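Local coordinates for putative uncharacterized protein TTHA0988 (Thermus thermophilus, PDB 3OEP) that is of unknown function but is a KipI-KipA homologue, with cyclophilin-like regions, that was once wrongly taken for an allophanate hydrolase, at residues D288-F293 against V375-A380; R259-L264 against Y333-G338; L7-G12 against N18-A23; T185-R190 against G243-A248. All blocks are in the same frame, centred on the assembly; numbering follows the deposited sequence. Where two conformers were deposited one is given.

Interaction 1 (D288-F293 against V375-A380); sequences DLVAAF and VRPGRA
Val290 is the one residue of the strand segment that reaches the loop 375-380, and its two methyl groups make the closest contacts. The apolar part is a three-way meeting. CG1 of Val290 lies 4.1 Å from CG2 of Val375 and also touches Pro377, at 3.9 Å from its CA, while CB of Pro377 sits 4.1 Å from both CG1 and CG2 of Val290. The side chains of Val290 and Pro377 cross at about a right angle, CB of the proline lying against both valine methyls. The chi1 of 173° puts CG1 of Val290 anti to the backbone N, and the branching at CB then gives the loop two methyls at once. Beta-branched valine suits a strand and offers a broad, short surface; proline adds a rigid apolar side where the loop has no regular structure.

The second kind of contact is methyl against carbonyl: CG2 of Val290 approaches O of Val375 at 3.4 Å, a van der Waals touch.

Val290 stands near the surface, on strand 289-295, which runs between strands 331-336 and 311-315 in a five-stranded antiparallel sheet. Farther along the loop, Arg379 bonds through its backbone N to Ser312 on strand 311-315 and packs on Leu264 of helix 255-264, so the loop spans the sheet edge and that helix.

Interaction 2 (R259-L264 against Y333-G338); sequences RLANRL and YLAVAG. With SO4 (sulfate ion), chain E.
Helix-on-sheet packing brings Ala261 and Asn262 of helix 255-264 against Ala335 of strand 331-336, the middle strand of a five-stranded antiparallel sheet. The short axes approach to 7.2 Å and run 25° apart. Such closeness asks for small side chains: CB of Ala261 meets CB of Ala335 at 3.8 Å, and CB of Tyr333 lies 4.2 Å from the Ala261 methyl. The tyrosine then leads away from the helix segment, its OH bonded to Glu275 and to the backbone N of Asp254.

Asn262 turns its amide beside the strand, OD1 lying 3.5 Å from CB of Ala335. A water bridges the two segments, 3.0 Å from OD1 of Asn262 and 3.2 Å from N of Val336, which donates to it. The other bonds of this buried amide go to a loop: Asn267 donates to OD1, and ND2 reaches the carbonyls of Ala269 and Ala271.

On the far side of the helix Arg263, extended from CG to NE (chi3 178°), carries its guanidinium out to a sulfate, probably from the crystallisation liquor. NE of Arg263 meets sulfate O1 (3.1 Å) and its NH2 meets sulfate O2 (2.8 Å), both nearly straight bonds at the guanidinium edge; Arg259 CB lies over one face and Ala269 N also holds the anion.

Alanines thus allow the close approach, and a buried amide with every polar atom engaged pins helix, strand and loop together.

Interaction 3 (L7-G12 against N18-A23); sequences LRFGEG and NRRALA
Phe9 and Arg20 meet as an aromatic face under an aliphatic chain. CG of Arg20 stands over one face of the Phe9 ring, 3.6 Å from its centroid and 15° off the ring normal, a CH-pi contact that leans toward CD1, the ring atom closest to Arg20 CG at 3.5 Å. In Arg20, CG is anti to the backbone N, which carries the methylene out from the helix and over the phenyl; the chain then bends at chi2 (78°), turning the rest across the ring so that NE ends 4.2 Å from CE1 of Phe9. The guanidinium does not stack flat, its plane being 44° from that of the ring. Arginine suits this exposed helix face because its methylenes can cover an aromatic while the charged end stays at the exposed surface.

In Phe9, CG lies anti to the carbonyl carbon, beside the backbone N, and from there the ring reaches the helix. CD2 of Phe9 is 4.0 Å from CB of Ala21, and its CE2 comes 3.9 Å from CA of Ala21, a small residue that lets the ring approach the helix backbone. Ala17 and Leu24 touch the same ring, one helical turn before and after this pair. With an alanine here, the face that receives Arg20 CG is gone, and the arginine chain is likely to be set free to turn.

Strand 3-8, helix 15-30 and strand 36-42 form a split beta-alpha-beta crossover, the antiparallel strand 45-50 lying between the two parallel strands; Phe9, near the end of the first strand, packs against the helix that follows it.

Interaction 4 (T185-R190 against G243-A248); sequences TPFLLR and GHLGLA
A short 3-10 turn at 243-245, closed by Gly246 N to Gly243 O at 3.0 Å, brings Leu245 and, two residues on, Leu247 to face Phe187 in the irregular segment 185-190. Gly246 follows with phi 92°, a conformation that suits glycine and redirects the chain between the two leucines. The contact joins a loop of the carboxyltransferase C and D family region to one of the A and B region.

Phe187 sends its ring into this pair, its CG anti to the carbonyl carbon (chi1 -60°), which turns the ring toward Leu245. CB of Leu245 lies over one face, 4.1 Å from the centroid and 21° off the normal, in a CH-pi contact. The branch beyond it reaches along the ring: CD1 of Leu245 is 3.7 Å from CE2 of Phe187. At the far end CZ of Phe187 comes to 4.2 Å from CD1 of Leu247, while its CE1 lies 3.7 Å from the carbonyl O of Leu245. Tyr179, whose ring meets that of Phe187, adds an aromatic neighbour. Were a serine to stand here, Leu245 and Leu247 would probably lose the apolar wedge they share.

Flat phenyl against branched leucine gives a contact made by shape and apolar surface, with little directional demand.

In the fold
Along the chain interaction 3 closes first, interaction 4 follows, and interactions 1 and 2 come last with their segments alternating. Those two are neighbours, with centres 9 Å apart: strands 289-295 and 331-336 pair in one five-stranded sheet, probably by Ala292 N to Ala335 O and Val290 O to Ala337 N, so the loop and the helix are fastened to adjoining strands. Interaction 3 belongs to the N-terminal C and D region, about 42 Å from interaction 2 between centres and on the opposite side of the chain's centre. Interaction 4 has its centre about 19 Å from that of interaction 3 and about 31 Å from that of interaction 2, an interface consistent with KipI-like and KipA-like parts joined in one chain.

Interaction 1 (D288-F293 against V375-A380)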
loop_
_atom_site.group_PDB
_atom_site.type_symbol
_atom_site.label_atom_id
_atom_site.label_comp_id
_atom_site.label_asym_id
_atom_site.label_seq_id
_atom_site.Cartn_x
_atom_site.Cartn_y
_atom_site.Cartn_z
ATOM N N ASP A 288 28.268 -16.026 -13.331
ATOM C CA ASP A 288 28.449 -16.685 -12.040
ATOM C C ASP A 288 28.071 -15.699 -10.936
ATOM O O ASP A 288 28.628 -14.594 -10.864
ATOM C CB ASP A 288 29.898 -17.164 -11.856
ATOM C CG ASP A 288 30.308 -18.245 -12.857
ATOM O OD1 ASP A 288 29.437 -18.969 -13.392
ATOM O OD2 ASP A 288 31.531 -18.376 -13.112
ATOM N N LEU A 289 27.116 -16.097 -10.097
ATOM C CA LEU A 289 26.573 -15.253 -9.037
ATOM C C LEU A 289 26.777 -15.897 -7.683
ATOM O O LEU A 289 26.877 -17.118 -7.578
ATOM C CB LEU A 289 25.058 -15.066 -9.224
ATOM C CG LEU A 289 24.595 -14.347 -10.481
ATOM C CD1 LEU A 289 23.091 -14.513 -10.669
ATOM C CD2 LEU A 289 24.980 -12.873 -10.420
ATOM N N VAL A 290 26.832 -15.063 -6.650
ATOM C CA VAL A 290 26.625 -15.530 -5.299
ATOM C C VAL A 290 25.283 -14.968 -4.866
ATOM O O VAL A 290 25.040 -13.759 -4.942
ATOM C CB VAL A 290 27.754 -15.130 -4.357
ATOM C CG1 VAL A 290 27.409 -15.494 -2.912
ATOM C CG2 VAL A 290 29.037 -15.829 -4.783
ATOM N N ALA A 291 24.392 -15.872 -4.484
ATOM C CA ALA A 291 23.032 -15.523 -4.121
ATOM C C ALA A 291 22.701 -16.114 -2.760
ATOM O O ALA A 291 23.408 -16.992 -2.267
ATOM C CB ALA A 291 22.053 -16.043 -5.194
ATOM N N ALA A 292 21.636 -15.623 -2.138
ATOM C CA ALA A 292 21.180 -16.179 -0.871
ATOM C C ALA A 292 19.670 -16.282 -0.861
ATOM O O ALA A 292 18.976 -15.403 -1.377
ATOM C CB ALA A 292 21.649 -15.330 0.298
ATOM N N PHE A 293 19.188 -17.367 -0.265
ATOM C CA PHE A 293 17.779 -17.660 -0.144
ATOM C C PHE A 293 17.406 -17.599 1.334
ATOM O O PHE A 293 18.103 -18.157 2.181
ATOM C CB PHE A 293 17.492 -19.045 -0.733
ATOM C CG PHE A 293 16.111 -19.549 -0.450
ATOM C CD1 PHE A 293 15.920 -20.810 0.104
ATOM C CD2 PHE A 293 15.000 -18.762 -0.720
ATOM C CE1 PHE A 293 14.646 -21.278 0.375
ATOM C CE2 PHE A 293 13.720 -19.227 -0.449
ATOM C CZ PHE A 293 13.547 -20.485 0.103
ATOM N N VAL A 375 31.465 -11.496 -3.003
ATOM C CA VAL A 375 31.655 -12.092 -1.685
ATOM C C VAL A 375 31.709 -13.606 -1.837
ATOM O O VAL A 375 31.198 -14.150 -2.821
ATOM C CB VAL A 375 30.514 -11.717 -0.722
ATOM C CG1 VAL A 375 30.466 -10.207 -0.520
ATOM C CG2 VAL A 375 29.179 -12.243 -1.231
ATOM N N ARG A 376 32.319 -14.279 -0.867
ATOM C CA ARG A 376 32.381 -15.740 -0.866
ATOM C C ARG A 376 31.002 -16.346 -0.625
ATOM O O ARG A 376 30.250 -15.848 0.211
ATOM C CB ARG A 376 33.304 -16.247 0.240
ATOM C CG ARG A 376 34.757 -15.912 0.058
ATOM C CD ARG A 376 35.520 -16.252 1.313
ATOM N NE ARG A 376 36.957 -16.035 1.165
ATOM C CZ ARG A 376 37.552 -14.845 1.204
ATOM N NH1 ARG A 376 36.843 -13.732 1.376
ATOM N NH2 ARG A 376 38.865 -14.768 1.053
ATOM N N PRO A 377 30.687 -17.450 -1.321
ATOM C CA PRO A 377 29.463 -18.193 -1.037
ATOM C C PRO A 377 29.601 -19.041 0.226
ATOM O O PRO A 377 30.693 -19.143 0.794
ATOM C CB PRO A 377 29.321 -19.097 -2.262
ATOM C CG PRO A 377 30.720 -19.390 -2.652
ATOM C CD PRO A 377 31.501 -18.125 -2.350
ATOM N N GLY A 378 28.494 -19.636 0.657
ATOM C CA GLY A 378 28.504 -20.591 1.757
ATOM C C GLY A 378 28.332 -20.008 3.144
ATOM O O GLY A 378 28.618 -20.688 4.130
ATOM N N ARG A 379 27.883 -18.756 3.241
ATOM C CA ARG A 379 27.526 -18.184 4.537
ATOM C C ARG A 379 26.183 -18.756 4.959
ATOM O O ARG A 379 25.363 -19.109 4.117
ATOM C CB ARG A 379 27.406 -16.664 4.482
ATOM C CG ARG A 379 28.705 -15.909 4.279
ATOM C CD ARG A 379 28.721 -14.615 5.099
ATOM N NE ARG A 379 29.476 -13.547 4.436
ATOM C CZ ARG A 379 28.978 -12.374 4.034
ATOM N NH1 ARG A 379 27.702 -12.054 4.226
ATOM N NH2 ARG A 379 29.779 -11.495 3.440
ATOM N N ALA A 380 25.962 -18.846 6.266
ATOM C CA ALA A 380 24.667 -19.271 6.784
ATOM C C ALA A 380 24.396 -18.604 8.122
ATOM O O ALA A 380 25.309 -18.417 8.926
ATOM C CB ALA A 380 24.607 -20.787 6.919
#

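Interaction 2 (R259-L264 against Y333-G338)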
loop_
_atom_site.group_PDB
_atom_site.type_symbol
_atom_site.label_atom_id
_atom_site.label_comp_id
_atom_site.label_asym_id
_atom_site.label_seq_id
_atom_site.Cartn_x
_atom_site.Cartn_y
_atom_site.Cartn_z
ATOM N N ARG A 259 16.034 -8.884 4.970
ATOM C CA ARG A 259 17.280 -8.344 5.494
ATOM C C ARG A 259 18.348 -9.429 5.647
ATOM O O ARG A 259 19.516 -9.184 5.347
ATOM C CB ARG A 259 17.036 -7.618 6.820
ATOM C CG ARG A 259 16.279 -6.303 6.644
ATOM C CD ARG A 259 16.415 -5.401 7.864
ATOM N NE ARG A 259 15.560 -5.828 8.969
ATOM C CZ ARG A 259 14.271 -5.514 9.103
ATOM N NH1 ARG A 259 13.649 -4.768 8.193
ATOM N NH2 ARG A 259 13.593 -5.957 10.157
ATOM N N LEU A 260 17.942 -10.618 6.099
ATOM C CA LEU A 260 18.863 -11.746 6.254
ATOM C C LEU A 260 19.465 -12.170 4.911
ATOM O O LEU A 260 20.678 -12.383 4.808
ATOM C CB LEU A 260 18.166 -12.941 6.917
ATOM C CG LEU A 260 19.023 -14.205 7.100
ATOM C CD1 LEU A 260 20.308 -13.877 7.833
ATOM C CD2 LEU A 260 18.251 -15.293 7.826
ATOM N N ALA A 261 18.616 -12.309 3.896
ATOM C CA ALA A 261 19.079 -12.654 2.551
ATOM C C ALA A 261 20.133 -11.665 2.049
ATOM O O ALA A 261 21.189 -12.066 1.568
ATOM C CB ALA A 261 17.900 -12.727 1.578
ATOM N N ASN A 262 19.854 -10.371 2.185
ATOM C CA ASN A 262 20.807 -9.344 1.764
ATOM C C ASN A 262 22.110 -9.383 2.542
ATOM O O ASN A 262 23.187 -9.257 1.965
ATOM C CB ASN A 262 20.188 -7.946 1.863
ATOM C CG ASN A 262 19.494 -7.529 0.581
ATOM O OD1 ASN A 262 19.923 -7.898 -0.514
ATOM N ND2 ASN A 262 18.421 -6.752 0.708
ATOM N N ARG A 263 22.013 -9.562 3.853
ATOM C CA ARG A 263 23.202 -9.591 4.691
ATOM C C ARG A 263 24.100 -10.796 4.394
ATOM O O ARG A 263 25.328 -10.692 4.479
ATOM C CB ARG A 263 22.810 -9.523 6.165
ATOM C CG ARG A 263 22.397 -8.107 6.563
ATOM C CD ARG A 263 21.622 -8.078 7.860
ATOM N NE ARG A 263 21.267 -6.710 8.247
ATOM C CZ ARG A 263 20.294 -6.388 9.101
ATOM N NH1 ARG A 263 19.542 -7.326 9.671
ATOM N NH2 ARG A 263 20.061 -5.108 9.379
ATOM N N LEU A 264 23.499 -11.918 4.002
ATOM C CA LEU A 264 24.268 -13.114 3.650
ATOM C C LEU A 264 25.183 -12.911 2.441
ATOM O O LEU A 264 26.216 -13.562 2.346
ATOM C CB LEU A 264 23.338 -14.301 3.393
ATOM C CG LEU A 264 22.726 -14.915 4.647
ATOM C CD1 LEU A 264 21.506 -15.764 4.281
ATOM C CD2 LEU A 264 23.784 -15.738 5.400
ATOM N N TYR A 333 12.680 -15.102 -0.247
ATOM C CA TYR A 333 13.509 -13.997 -0.718
ATOM C C TYR A 333 14.785 -14.512 -1.362
ATOM O O TYR A 333 15.431 -15.418 -0.839
ATOM C CB TYR A 333 13.873 -13.058 0.441
ATOM C CG TYR A 333 12.642 -12.407 0.979
ATOM C CD1 TYR A 333 11.903 -13.012 1.985
ATOM C CD2 TYR A 333 12.157 -11.232 0.408
ATOM C CE1 TYR A 333 10.725 -12.441 2.442
ATOM C CE2 TYR A 333 10.983 -10.655 0.856
ATOM C CZ TYR A 333 10.273 -11.258 1.869
ATOM O OH TYR A 333 9.100 -10.683 2.301
ATOM N N LEU A 334 15.137 -13.928 -2.500
ATOM C CA LEU A 334 16.394 -14.238 -3.161
ATOM C C LEU A 334 17.174 -12.946 -3.332
ATOM O O LEU A 334 16.716 -12.032 -4.013
ATOM C CB LEU A 334 16.143 -14.888 -4.515
ATOM C CG LEU A 334 17.382 -15.358 -5.280
ATOM C CD1 LEU A 334 18.015 -16.550 -4.580
ATOM C CD2 LEU A 334 17.002 -15.694 -6.720
ATOM N N ALA A 335 18.345 -12.883 -2.703
ATOM C CA ALA A 335 19.262 -11.754 -2.834
ATOM C C ALA A 335 20.455 -12.171 -3.680
ATOM O O ALA A 335 20.801 -13.352 -3.740
ATOM C CB ALA A 335 19.724 -11.291 -1.467
ATOM N N VAL A 336 21.071 -11.199 -4.345
ATOM C CA VAL A 336 22.302 -11.434 -5.091
ATOM C C VAL A 336 23.354 -10.432 -4.653
ATOM O O VAL A 336 23.043 -9.271 -4.379
ATOM C CB VAL A 336 22.083 -11.353 -6.620
ATOM C CG1 VAL A 336 21.097 -12.439 -7.066
ATOM C CG2 VAL A 336 21.595 -9.974 -7.025
ATOM N N ALA A 337 24.600 -10.890 -4.580
ATOM C CA ALA A 337 25.706 -10.040 -4.163
ATOM C C ALA A 337 25.772 -8.825 -5.082
ATOM O O ALA A 337 25.871 -8.974 -6.308
ATOM C CB ALA A 337 27.011 -10.813 -4.209
ATOM N N GLY A 338 25.705 -7.636 -4.486
ATOM C CA GLY A 338 25.674 -6.385 -5.231
ATOM C C GLY A 338 24.289 -5.764 -5.342
ATOM O O GLY A 338 24.173 -4.561 -5.586
HETATM S S SO4 E . 22.610 -3.095 7.240
HETATM O O1 SO4 E . 22.964 -4.475 6.913
HETATM O O2 SO4 E . 21.431 -3.088 8.105
HETATM O O3 SO4 E . 22.325 -2.344 6.018
HETATM O O4 SO4 E . 23.729 -2.469 7.942
HETATM O O HOH W 1 19.815 -8.444 -3.448
#

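Interaction 3 (L7-G12 against N18-A23)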
loop_
_atom_site.group_PDB
_atom_site.type_symbol
_atom_site.label_atom_id
_atom_site.label_comp_id
_atom_site.label_asym_id
_atom_site.label_seq_id
_atom_site.Cartn_x
_atom_site.Cartn_y
_atom_site.Cartn_z
ATOM N N LEU A 7 -2.800 12.859 15.533
ATOM C CA LEU A 7 -3.209 14.141 16.089
ATOM C C LEU A 7 -4.550 14.501 15.457
ATOM O O LEU A 7 -4.747 14.318 14.250
ATOM C CB LEU A 7 -2.163 15.210 15.798
ATOM C CG LEU A 7 -0.760 14.920 16.339
ATOM C CD1 LEU A 7 0.164 16.076 15.995
ATOM C CD2 LEU A 7 -0.774 14.660 17.842
ATOM N N ARG A 8 -5.480 14.983 16.278
ATOM C CA ARG A 8 -6.844 15.235 15.827
ATOM C C ARG A 8 -7.229 16.666 16.184
ATOM O O ARG A 8 -7.228 17.036 17.359
ATOM C CB ARG A 8 -7.800 14.224 16.464
ATOM C CG ARG A 8 -7.436 12.774 16.133
ATOM C CD ARG A 8 -8.251 11.748 16.908
ATOM N NE ARG A 8 -7.811 10.391 16.572
ATOM C CZ ARG A 8 -8.149 9.734 15.459
ATOM N NH1 ARG A 8 -8.957 10.281 14.557
ATOM N NH2 ARG A 8 -7.678 8.517 15.244
ATOM N N PHE A 9 -7.532 17.460 15.159
ATOM C CA PHE A 9 -7.747 18.904 15.309
ATOM C C PHE A 9 -9.206 19.332 15.181
ATOM O O PHE A 9 -9.532 20.506 15.391
ATOM C CB PHE A 9 -6.893 19.656 14.292
ATOM C CG PHE A 9 -5.431 19.388 14.437
ATOM C CD1 PHE A 9 -4.728 19.894 15.518
ATOM C CD2 PHE A 9 -4.759 18.599 13.519
ATOM C CE1 PHE A 9 -3.381 19.636 15.673
ATOM C CE2 PHE A 9 -3.411 18.336 13.666
ATOM C CZ PHE A 9 -2.718 18.856 14.744
ATOM N N GLY A 10 -10.079 18.388 14.849
ATOM C CA GLY A 10 -11.507 18.659 14.765
ATOM C C GLY A 10 -12.201 17.562 13.992
ATOM O O GLY A 10 -11.616 16.986 13.079
ATOM N N GLU A 11 -13.446 17.273 14.361
ATOM C CA GLU A 11 -14.200 16.190 13.740
ATOM C C GLU A 11 -14.813 16.619 12.412
ATOM O O GLU A 11 -14.957 17.812 12.127
ATOM C CB GLU A 11 -15.306 15.696 14.682
ATOM N N GLY A 12 -15.154 15.625 11.598
ATOM C CA GLY A 12 -15.888 15.845 10.357
ATOM C C GLY A 12 -15.134 16.629 9.305
ATOM O O GLY A 12 -13.899 16.647 9.280
ATOM N N ASN A 18 -8.613 20.923 8.974
ATOM C CA ASN A 18 -7.827 20.442 7.837
ATOM C C ASN A 18 -6.625 21.353 7.552
ATOM O O ASN A 18 -5.534 20.855 7.283
ATOM C CB ASN A 18 -8.731 20.292 6.613
ATOM C CG ASN A 18 -8.004 19.735 5.406
ATOM O OD1 ASN A 18 -7.889 20.413 4.389
ATOM N ND2 ASN A 18 -7.500 18.506 5.512
ATOM N N ARG A 19 -6.809 22.675 7.641
ATOM C CA ARG A 19 -5.697 23.625 7.451
ATOM C C ARG A 19 -4.584 23.360 8.452
ATOM O O ARG A 19 -3.399 23.410 8.106
ATOM C CB ARG A 19 -6.146 25.090 7.590
ATOM C CG ARG A 19 -5.038 26.111 7.231
ATOM C CD ARG A 19 -5.195 27.468 7.926
ATOM N NE ARG A 19 -5.067 27.369 9.380
ATOM C CZ ARG A 19 -3.909 27.353 10.030
ATOM N NH1 ARG A 19 -3.897 27.251 11.354
ATOM N NH2 ARG A 19 -2.765 27.452 9.366
ATOM N N ARG A 20 -4.968 23.088 9.700
ATOM C CA ARG A 20 -4.016 22.785 10.755
ATOM C C ARG A 20 -3.207 21.520 10.447
ATOM O O ARG A 20 -1.974 21.531 10.529
ATOM C CB ARG A 20 -4.760 22.601 12.076
ATOM C CG ARG A 20 -3.868 22.484 13.270
ATOM C CD ARG A 20 -3.335 23.817 13.704
ATOM N NE ARG A 20 -2.833 23.743 15.072
ATOM C CZ ARG A 20 -1.560 23.879 15.442
ATOM N NH1 ARG A 20 -0.598 24.112 14.553
ATOM N NH2 ARG A 20 -1.249 23.789 16.731
ATOM N N ALA A 21 -3.904 20.442 10.108
ATOM C CA ALA A 21 -3.254 19.157 9.812
ATOM C C ALA A 21 -2.331 19.280 8.603
ATOM O O ALA A 21 -1.223 18.726 8.589
ATOM C CB ALA A 21 -4.286 18.074 9.578
ATOM N N LEU A 22 -2.792 20.020 7.599
ATOM C CA LEU A 22 -2.017 20.239 6.373
ATOM C C LEU A 22 -0.768 21.072 6.607
ATOM O O LEU A 22 0.293 20.750 6.070
ATOM C CB LEU A 22 -2.877 20.908 5.293
ATOM C CG LEU A 22 -3.418 20.031 4.167
ATOM C CD1 LEU A 22 -3.955 18.696 4.655
ATOM C CD2 LEU A 22 -4.490 20.795 3.402
ATOM N N ALA A 23 -0.892 22.144 7.392
ATOM C CA ALA A 23 0.239 23.027 7.680
ATOM C C ALA A 23 1.364 22.244 8.349
ATOM O O ALA A 23 2.549 22.425 8.030
ATOM C CB ALA A 23 -0.197 24.195 8.567
#

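Interaction 4 (T185-R190 against G243-A248)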
loop_
_atom_site.group_PDB
_atom_site.type_symbol
_atom_site.label_atom_id
_atom_site.label_comp_id
_atom_site.label_asym_id
_atom_site.label_seq_id
_atom_site.Cartn_x
_atom_site.Cartn_y
_atom_site.Cartn_z
ATOM N N THR A 185 4.779 15.821 -13.642
ATOM C CA THR A 185 4.072 16.040 -12.388
ATOM C C THR A 185 2.958 14.991 -12.293
ATOM O O THR A 185 1.850 15.224 -12.769
ATOM C CB THR A 185 3.485 17.468 -12.352
ATOM O OG1 THR A 185 4.535 18.417 -12.581
ATOM C CG2 THR A 185 2.824 17.758 -11.018
ATOM N N PRO A 186 3.262 13.817 -11.708
ATOM C CA PRO A 186 2.312 12.707 -11.724
ATOM C C PRO A 186 0.952 13.014 -11.112
ATOM O O PRO A 186 -0.059 12.519 -11.610
ATOM C CB PRO A 186 3.013 11.632 -10.885
ATOM C CG PRO A 186 4.437 11.913 -11.048
ATOM C CD PRO A 186 4.563 13.402 -11.157
ATOM N N PHE A 187 0.940 13.800 -10.035
ATOM C CA PHE A 187 -0.282 14.076 -9.281
ATOM C C PHE A 187 -0.787 15.470 -9.613
ATOM O O PHE A 187 -0.120 16.466 -9.330
ATOM C CB PHE A 187 -0.022 13.943 -7.776
ATOM C CG PHE A 187 0.441 12.579 -7.372
ATOM C CD1 PHE A 187 -0.480 11.573 -7.105
ATOM C CD2 PHE A 187 1.797 12.281 -7.292
ATOM C CE1 PHE A 187 -0.062 10.300 -6.750
ATOM C CE2 PHE A 187 2.222 11.011 -6.939
ATOM C CZ PHE A 187 1.292 10.018 -6.665
ATOM N N LEU A 188 -1.964 15.528 -10.226
ATOM C CA LEU A 188 -2.578 16.799 -10.599
ATOM C C LEU A 188 -3.043 17.558 -9.363
ATOM O O LEU A 188 -3.033 18.791 -9.344
ATOM C CB LEU A 188 -3.771 16.551 -11.510
ATOM C CG LEU A 188 -4.417 17.800 -12.112
ATOM C CD1 LEU A 188 -3.485 18.426 -13.136
ATOM C CD2 LEU A 188 -5.751 17.441 -12.736
ATOM N N LEU A 189 -3.457 16.812 -8.340
ATOM C CA LEU A 189 -4.041 17.400 -7.145
ATOM C C LEU A 189 -3.221 17.068 -5.915
ATOM O O LEU A 189 -2.657 15.975 -5.793
ATOM C CB LEU A 189 -5.470 16.904 -6.955
ATOM C CG LEU A 189 -6.453 17.405 -8.011
ATOM C CD1 LEU A 189 -7.799 16.703 -7.871
ATOM C CD2 LEU A 189 -6.619 18.917 -7.935
ATOM N N ARG A 190 -3.170 18.029 -5.004
ATOM C CA ARG A 190 -2.488 17.859 -3.744
ATOM C C ARG A 190 -3.460 18.165 -2.619
ATOM O O ARG A 190 -4.445 18.880 -2.824
ATOM C CB ARG A 190 -1.284 18.790 -3.669
ATOM N N GLY A 243 2.605 8.522 1.819
ATOM C CA GLY A 243 1.228 8.235 2.212
ATOM C C GLY A 243 0.249 9.356 1.923
ATOM O O GLY A 243 -0.928 9.110 1.649
ATOM N N HIS A 244 0.734 10.593 1.968
ATOM C CA HIS A 244 -0.099 11.757 1.671
ATOM C C HIS A 244 -0.556 11.804 0.203
ATOM O O HIS A 244 -1.443 12.587 -0.150
ATOM C CB HIS A 244 0.629 13.056 2.059
ATOM C CG HIS A 244 1.790 13.401 1.175
ATOM N ND1 HIS A 244 2.987 12.716 1.205
ATOM C CD2 HIS A 244 1.935 14.371 0.241
ATOM C CE1 HIS A 244 3.817 13.248 0.323
ATOM N NE2 HIS A 244 3.206 14.256 -0.271
ATOM N N LEU A 245 0.055 10.974 -0.639
ATOM C CA LEU A 245 -0.315 10.860 -2.048
ATOM C C LEU A 245 -1.046 9.559 -2.355
ATOM O O LEU A 245 -1.441 9.333 -3.498
ATOM C CB LEU A 245 0.938 10.925 -2.917
ATOM C CG LEU A 245 1.798 12.180 -2.763
ATOM C CD1 LEU A 245 3.137 11.963 -3.476
ATOM C CD2 LEU A 245 1.065 13.398 -3.292
ATOM N N GLY A 246 -1.206 8.696 -1.353
ATOM C CA GLY A 246 -1.806 7.382 -1.560
ATOM C C GLY A 246 -0.831 6.265 -1.870
ATOM O O GLY A 246 -1.250 5.175 -2.247
ATOM N N LEU A 247 0.469 6.526 -1.719
ATOM C CA LEU A 247 1.488 5.540 -2.051
ATOM C C LEU A 247 1.777 4.654 -0.851
ATOM O O LEU A 247 2.121 5.144 0.225
ATOM C CB LEU A 247 2.764 6.235 -2.529
ATOM C CG LEU A 247 2.605 7.023 -3.828
ATOM C CD1 LEU A 247 3.815 7.920 -4.051
ATOM C CD2 LEU A 247 2.375 6.088 -5.006
ATOM N N ALA A 248 1.620 3.347 -1.042
ATOM C CA ALA A 248 1.812 2.371 0.031
ATOM C C ALA A 248 3.280 2.267 0.433
ATOM O O ALA A 248 4.174 2.618 -0.338
ATOM C CB ALA A 248 1.291 1.000 -0.409
#